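Local coordinates for tRNA threonylcarbamoyladenosine biosynthesis protein TsaE (Haemophilus influenzae, PDB 1HTW), which binds and probably hydrolyses ATP with magnesium and is required to form the threonylcarbamoyl group on adenosine 37 of tRNAs reading codons that begin with adenine, at residues Lys20-Ile34 with Leu142-Phe156. Sequence-based numbering, arbitrary orientation.
Sequences KFAEILLKLHTEKAI and LIAQTNLGKNIISAF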
loop_
_atom_site.group_PDB
_atom_site.type_symbol
_atom_site.label_atom_id
_atom_site.label_comp_id
_atom_site.label_asym_id
_atom_site.label_seq_id
_atom_site.Cartn_x
_atom_site.Cartn_y
_atom_site.Cartn_z
ATOM N N LYS A 20 -1.898 -4.796 -11.268
ATOM C CA LYS A 20 -0.612 -4.494 -11.981
ATOM C C LYS A 20 0.433 -3.970 -11.017
ATOM O O LYS A 20 1.589 -4.462 -11.086
ATOM C CB LYS A 20 -0.864 -3.485 -13.104
ATOM C CG LYS A 20 0.399 -3.058 -13.850
ATOM C CD LYS A 20 0.126 -2.034 -14.939
ATOM C CE LYS A 20 1.236 -2.073 -16.011
ATOM N NZ LYS A 20 2.092 -0.862 -15.894
ATOM N N PHE A 21 0.115 -3.076 -10.100
ATOM C CA PHE A 21 1.054 -2.531 -9.146
ATOM C C PHE A 21 1.593 -3.622 -8.211
ATOM O O PHE A 21 2.775 -3.762 -7.915
ATOM C CB PHE A 21 0.341 -1.436 -8.338
ATOM C CG PHE A 21 1.084 -0.659 -7.320
ATOM C CD1 PHE A 21 2.413 -0.316 -7.476
ATOM C CD2 PHE A 21 0.441 -0.141 -6.186
ATOM C CE1 PHE A 21 3.077 0.413 -6.490
ATOM C CE2 PHE A 21 1.066 0.613 -5.234
ATOM C CZ PHE A 21 2.454 0.876 -5.370
ATOM N N ALA A 22 0.695 -4.487 -7.706
ATOM C CA ALA A 22 1.130 -5.544 -6.770
ATOM C C ALA A 22 2.016 -6.571 -7.519
ATOM O O ALA A 22 3.031 -6.975 -6.923
ATOM C CB ALA A 22 -0.089 -6.280 -6.219
ATOM N N GLU A 23 1.710 -6.859 -8.761
ATOM C CA GLU A 23 2.518 -7.774 -9.571
ATOM C C GLU A 23 3.923 -7.208 -9.742
ATOM O O GLU A 23 4.910 -7.963 -9.571
ATOM C CB GLU A 23 1.876 -8.149 -10.859
ATOM C CG GLU A 23 0.617 -9.018 -10.761
ATOM C CD GLU A 23 0.953 -10.471 -10.468
ATOM O OE1 GLU A 23 2.101 -10.751 -10.060
ATOM O OE2 GLU A 23 0.072 -11.344 -10.649
ATOM N N ILE A 24 4.020 -5.885 -9.943
ATOM C CA ILE A 24 5.350 -5.278 -10.044
ATOM C C ILE A 24 6.095 -5.428 -8.749
ATOM O O ILE A 24 7.273 -5.843 -8.728
ATOM C CB ILE A 24 5.255 -3.784 -10.451
ATOM C CG1 ILE A 24 4.885 -3.687 -11.923
ATOM C CG2 ILE A 24 6.481 -3.012 -10.063
ATOM C CD1 ILE A 24 4.572 -2.243 -12.310
ATOM N N LEU A 25 5.467 -5.173 -7.599
ATOM C CA LEU A 25 6.130 -5.329 -6.300
ATOM C C LEU A 25 6.567 -6.775 -6.064
ATOM O O LEU A 25 7.681 -6.941 -5.506
ATOM C CB LEU A 25 5.216 -4.876 -5.162
ATOM C CG LEU A 25 4.666 -3.471 -5.221
ATOM C CD1 LEU A 25 3.961 -3.170 -3.872
ATOM C CD2 LEU A 25 5.808 -2.468 -5.399
ATOM N N LEU A 26 5.770 -7.757 -6.483
ATOM C CA LEU A 26 6.218 -9.150 -6.234
ATOM C C LEU A 26 7.425 -9.477 -7.143
ATOM O O LEU A 26 8.302 -10.171 -6.591
ATOM C CB LEU A 26 5.123 -10.142 -6.671
ATOM C CG LEU A 26 3.901 -10.177 -5.746
ATOM C CD1 LEU A 26 2.907 -11.207 -6.316
ATOM C CD2 LEU A 26 4.315 -10.555 -4.336
ATOM N N LYS A 27 7.372 -9.038 -8.366
ATOM C CA LYS A 27 8.415 -9.426 -9.377
ATOM C C LYS A 27 9.753 -8.796 -8.999
ATOM O O LYS A 27 10.812 -9.369 -9.324
ATOM C CB LYS A 27 8.021 -8.907 -10.741
ATOM C CG LYS A 27 6.961 -9.728 -11.481
ATOM C CD LYS A 27 7.412 -11.171 -11.688
ATOM C CE LYS A 27 6.376 -11.939 -12.497
ATOM N NZ LYS A 27 6.651 -13.411 -12.487
ATOM N N LEU A 28 9.720 -7.651 -8.314
ATOM C CA LEU A 28 10.982 -7.038 -7.907
ATOM C C LEU A 28 11.745 -7.876 -6.913
ATOM O O LEU A 28 12.989 -7.785 -6.840
ATOM C CB LEU A 28 10.776 -5.603 -7.379
ATOM C CG LEU A 28 10.417 -4.638 -8.517
ATOM C CD1 LEU A 28 9.801 -3.352 -7.954
ATOM C CD2 LEU A 28 11.681 -4.283 -9.304
ATOM N N HIS A 29 11.046 -8.711 -6.174
ATOM C CA HIS A 29 11.577 -9.687 -5.246
ATOM C C HIS A 29 12.629 -9.130 -4.324
ATOM O O HIS A 29 13.771 -9.630 -4.286
ATOM C CB HIS A 29 12.113 -10.895 -6.020
ATOM C CG HIS A 29 11.970 -12.188 -5.292
ATOM N ND1 HIS A 29 12.579 -13.354 -5.756
ATOM C CD2 HIS A 29 11.485 -12.484 -4.061
ATOM C CE1 HIS A 29 12.432 -14.305 -4.856
ATOM N NE2 HIS A 29 11.797 -13.799 -3.820
ATOM N N THR A 30 12.251 -8.106 -3.544
ATOM C CA THR A 30 13.263 -7.480 -2.690
ATOM C C THR A 30 13.386 -8.197 -1.372
ATOM O O THR A 30 12.392 -8.693 -0.820
ATOM C CB THR A 30 12.873 -5.989 -2.430
ATOM O OG1 THR A 30 11.583 -6.026 -1.746
ATOM C CG2 THR A 30 12.646 -5.310 -3.777
ATOM N N GLU A 31 14.580 -8.135 -0.759
ATOM C CA GLU A 31 14.744 -8.624 0.590
ATOM C C GLU A 31 14.206 -7.634 1.621
ATOM O O GLU A 31 13.782 -8.032 2.696
ATOM C CB GLU A 31 16.293 -8.728 0.897
ATOM C CG GLU A 31 16.490 -9.083 2.351
ATOM C CD GLU A 31 17.945 -9.139 2.767
ATOM O OE1 GLU A 31 18.490 -8.081 3.152
ATOM O OE2 GLU A 31 18.520 -10.246 2.705
ATOM N N LYS A 32 14.239 -6.339 1.278
ATOM C CA LYS A 32 13.751 -5.367 2.263
ATOM C C LYS A 32 12.202 -5.246 2.104
ATOM O O LYS A 32 11.704 -5.546 1.047
ATOM C CB LYS A 32 14.414 -4.038 2.222
ATOM C CG LYS A 32 14.019 -3.128 1.065
ATOM C CD LYS A 32 14.400 -1.684 1.465
ATOM C CE LYS A 32 13.645 -0.695 0.622
ATOM N NZ LYS A 32 14.171 0.696 0.724
ATOM N N ALA A 33 11.621 -4.911 3.221
ATOM C CA ALA A 33 10.101 -4.788 3.171
ATOM C C ALA A 33 9.793 -3.554 2.310
ATOM O O ALA A 33 10.473 -2.529 2.461
ATOM C CB ALA A 33 9.621 -4.614 4.569
ATOM N N ILE A 34 8.789 -3.673 1.459
ATOM C CA ILE A 34 8.453 -2.495 0.599
ATOM C C ILE A 34 7.392 -1.656 1.331
ATOM O O ILE A 34 6.370 -2.230 1.702
ATOM C CB ILE A 34 7.977 -2.982 -0.740
ATOM C CG1 ILE A 34 9.019 -3.924 -1.410
ATOM C CG2 ILE A 34 7.610 -1.861 -1.703
ATOM C CD1 ILE A 34 8.650 -4.335 -2.815
ATOM N N LEU A 142 1.683 8.382 -8.316
ATOM C CA LEU A 142 2.673 7.587 -7.535
ATOM C C LEU A 142 3.963 8.425 -7.520
ATOM O O LEU A 142 4.433 8.906 -8.575
ATOM C CB LEU A 142 2.961 6.265 -8.252
ATOM C CG LEU A 142 1.904 5.192 -8.336
ATOM C CD1 LEU A 142 2.533 3.861 -8.823
ATOM C CD2 LEU A 142 1.257 4.950 -6.995
ATOM N N ILE A 143 4.535 8.567 -6.363
ATOM C CA ILE A 143 5.712 9.351 -6.125
ATOM C C ILE A 143 6.776 8.445 -5.443
ATOM O O ILE A 143 6.586 7.984 -4.345
ATOM C CB ILE A 143 5.415 10.583 -5.276
ATOM C CG1 ILE A 143 4.331 11.459 -5.961
ATOM C CG2 ILE A 143 6.686 11.445 -5.150
ATOM C CD1 ILE A 143 3.946 12.634 -5.076
ATOM N N ALA A 144 7.928 8.393 -6.132
ATOM C CA ALA A 144 9.015 7.561 -5.565
ATOM C C ALA A 144 9.711 8.352 -4.471
ATOM O O ALA A 144 9.910 9.577 -4.651
ATOM C CB ALA A 144 10.027 7.248 -6.672
ATOM N N GLN A 145 10.065 7.686 -3.372
ATOM C CA GLN A 145 10.775 8.349 -2.300
ATOM C C GLN A 145 12.200 7.769 -2.134
ATOM O O GLN A 145 13.045 8.444 -1.563
ATOM C CB GLN A 145 10.067 8.140 -0.950
ATOM C CG GLN A 145 9.979 9.386 -0.103
ATOM C CD GLN A 145 8.797 10.260 -0.487
ATOM O OE1 GLN A 145 8.176 10.852 0.393
ATOM N NE2 GLN A 145 8.472 10.274 -1.769
ATOM N N THR A 146 12.354 6.550 -2.600
ATOM C CA THR A 146 13.670 5.873 -2.479
ATOM C C THR A 146 14.103 5.435 -3.842
ATOM O O THR A 146 13.383 5.410 -4.825
ATOM C CB THR A 146 13.553 4.629 -1.568
ATOM O OG1 THR A 146 12.625 3.714 -2.184
ATOM C CG2 THR A 146 13.150 4.966 -0.152
ATOM N N ASN A 147 15.340 4.848 -3.901
ATOM C CA ASN A 147 15.760 4.210 -5.131
ATOM C C ASN A 147 14.841 3.079 -5.533
ATOM O O ASN A 147 14.566 2.860 -6.713
ATOM C CB ASN A 147 17.195 3.649 -4.816
ATOM C CG ASN A 147 17.845 3.159 -6.084
ATOM O OD1 ASN A 147 18.235 3.963 -6.943
ATOM N ND2 ASN A 147 17.942 1.836 -6.221
ATOM N N LEU A 148 14.368 2.294 -4.557
ATOM C CA LEU A 148 13.451 1.194 -4.893
ATOM C C LEU A 148 12.168 1.812 -5.484
ATOM O O LEU A 148 11.651 1.286 -6.458
ATOM C CB LEU A 148 13.132 0.360 -3.623
ATOM C CG LEU A 148 12.085 -0.762 -3.863
ATOM C CD1 LEU A 148 12.420 -1.687 -4.994
ATOM C CD2 LEU A 148 11.859 -1.533 -2.568
ATOM N N GLY A 149 11.742 2.920 -4.877
ATOM C CA GLY A 149 10.530 3.600 -5.451
ATOM C C GLY A 149 10.724 3.949 -6.896
ATOM O O GLY A 149 9.892 3.785 -7.797
ATOM N N LYS A 150 11.935 4.502 -7.215
ATOM C CA LYS A 150 12.237 4.792 -8.614
ATOM C C LYS A 150 12.134 3.617 -9.528
ATOM O O LYS A 150 11.587 3.631 -10.630
ATOM C CB LYS A 150 13.603 5.495 -8.719
ATOM C CG LYS A 150 14.171 5.369 -10.138
ATOM C CD LYS A 150 15.032 6.576 -10.488
ATOM C CE LYS A 150 15.532 6.482 -11.925
ATOM N NZ LYS A 150 14.403 6.608 -12.898
ATOM N N ASN A 151 12.654 2.436 -9.065
ATOM C CA ASN A 151 12.583 1.197 -9.801
ATOM C C ASN A 151 11.145 0.694 -9.984
ATOM O O ASN A 151 10.791 0.164 -11.036
ATOM C CB ASN A 151 13.445 0.136 -9.086
ATOM C CG ASN A 151 14.943 0.432 -9.349
ATOM O OD1 ASN A 151 15.282 1.003 -10.379
ATOM N ND2 ASN A 151 15.789 -0.018 -8.454
ATOM N N ILE A 152 10.322 0.922 -8.960
ATOM C CA ILE A 152 8.910 0.551 -9.067
ATOM C C ILE A 152 8.206 1.366 -10.151
ATOM O O ILE A 152 7.498 0.816 -10.973
ATOM C CB ILE A 152 8.172 0.734 -7.735
ATOM C CG1 ILE A 152 8.640 -0.298 -6.697
ATOM C CG2 ILE A 152 6.659 0.565 -7.968
ATOM C CD1 ILE A 152 8.355 0.084 -5.282
ATOM N N ILE A 153 8.460 2.685 -10.132
ATOM C CA ILE A 153 7.819 3.542 -11.120
ATOM C C ILE A 153 8.303 3.242 -12.536
ATOM O O ILE A 153 7.494 3.198 -13.470
ATOM C CB ILE A 153 8.044 5.031 -10.735
ATOM C CG1 ILE A 153 7.013 5.345 -9.630
ATOM C CG2 ILE A 153 7.790 5.911 -11.967
ATOM C CD1 ILE A 153 7.143 6.709 -9.002
ATOM N N SER A 154 9.577 2.918 -12.683
ATOM C CA SER A 154 10.129 2.615 -13.998
ATOM C C SER A 154 9.500 1.341 -14.547
ATOM O O SER A 154 9.386 1.180 -15.758
ATOM C CB SER A 154 11.656 2.487 -13.963
ATOM O OG SER A 154 12.007 1.328 -13.225
ATOM N N ALA A 155 9.078 0.464 -13.633
ATOM C CA ALA A 155 8.473 -0.798 -14.085
ATOM C C ALA A 155 7.145 -0.611 -14.760
ATOM O O ALA A 155 6.679 -1.480 -15.530
ATOM C CB ALA A 155 8.394 -1.765 -12.905
ATOM N N PHE A 156 6.468 0.519 -14.544
ATOM C CA PHE A 156 5.174 0.770 -15.126
ATOM C C PHE A 156 5.203 1.035 -16.621
ATOM O O PHE A 156 4.154 0.973 -17.277
ATOM C CB PHE A 156 4.476 1.928 -14.398
ATOM C CG PHE A 156 3.765 1.437 -13.164
ATOM C CD1 PHE A 156 2.476 0.941 -13.266
ATOM C CD2 PHE A 156 4.383 1.455 -11.934
ATOM C CE1 PHE A 156 1.788 0.556 -12.144
ATOM C CE2 PHE A 156 3.676 1.107 -10.784
ATOM C CZ PHE A 156 2.403 0.589 -10.911
HETATM O O HOH W 1 15.965 1.783 -2.044
#
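Ile152 of helix 147-155 fits as a knob into a hole made by Phe21, Ile24, Leu25 and Leu28 of helix 11-28. Its CG1 packs on Leu28 CD1 at 3.5 Å, and the two side chains meet nearly at a right angle. Its CD1 goes deeper, to Leu25 CD2 and Ile34 CG2. Its CG2 meets the edge of the Phe21 ring at CE1, 3.9 Å away, while Leu142 CD1 lies over one face of that ring. The axes of helix segments 20-28 and 147-155 come within 10.0 Å, with their N-to-C directions at 125°.

Phe156 closes one end of this tight part. Ile24 CD1 sits over the centre of its ring, 3.6 Å from the centroid, as a CH-pi contact. At chi1 -74°, Ile24 CG2 lies anti to the backbone N, where it packs on Ala155 CB at 3.6 Å, and CG1 carries CD1 to the ring. The rings of Phe21 and Phe156 meet obliquely, with planes at 37°. Phe17 also meets the Phe156 ring, with its plane nearly parallel. At the opposite end, Leu148 packs on the loop after helix 11-28 and the start of strand 34-39. Its CD1 meets Thr30 CG2 tip to tip, and its CD2 lies against Lys32 CE and Ile34 CG1.

The solvent side is looser. Exposed Lys20 bends at chi4, and its NZ makes a weak hydrogen bond of 3.1 Å to Phe156 O. A water accepts from Leu148 N at 3.0 Å and only weakly from Lys32 NZ, whose stronger partner is Asp126 in a salt bridge.

Helix 11-28 packs against both the C-terminal helix and helix 46-56, whose Met53 touches Phe21, Ala22 and Leu25. Two helices pack here on each other and on strands 34-39 and 137-144 of the central sheet, in the alpha/beta fold of a P-loop NTPase.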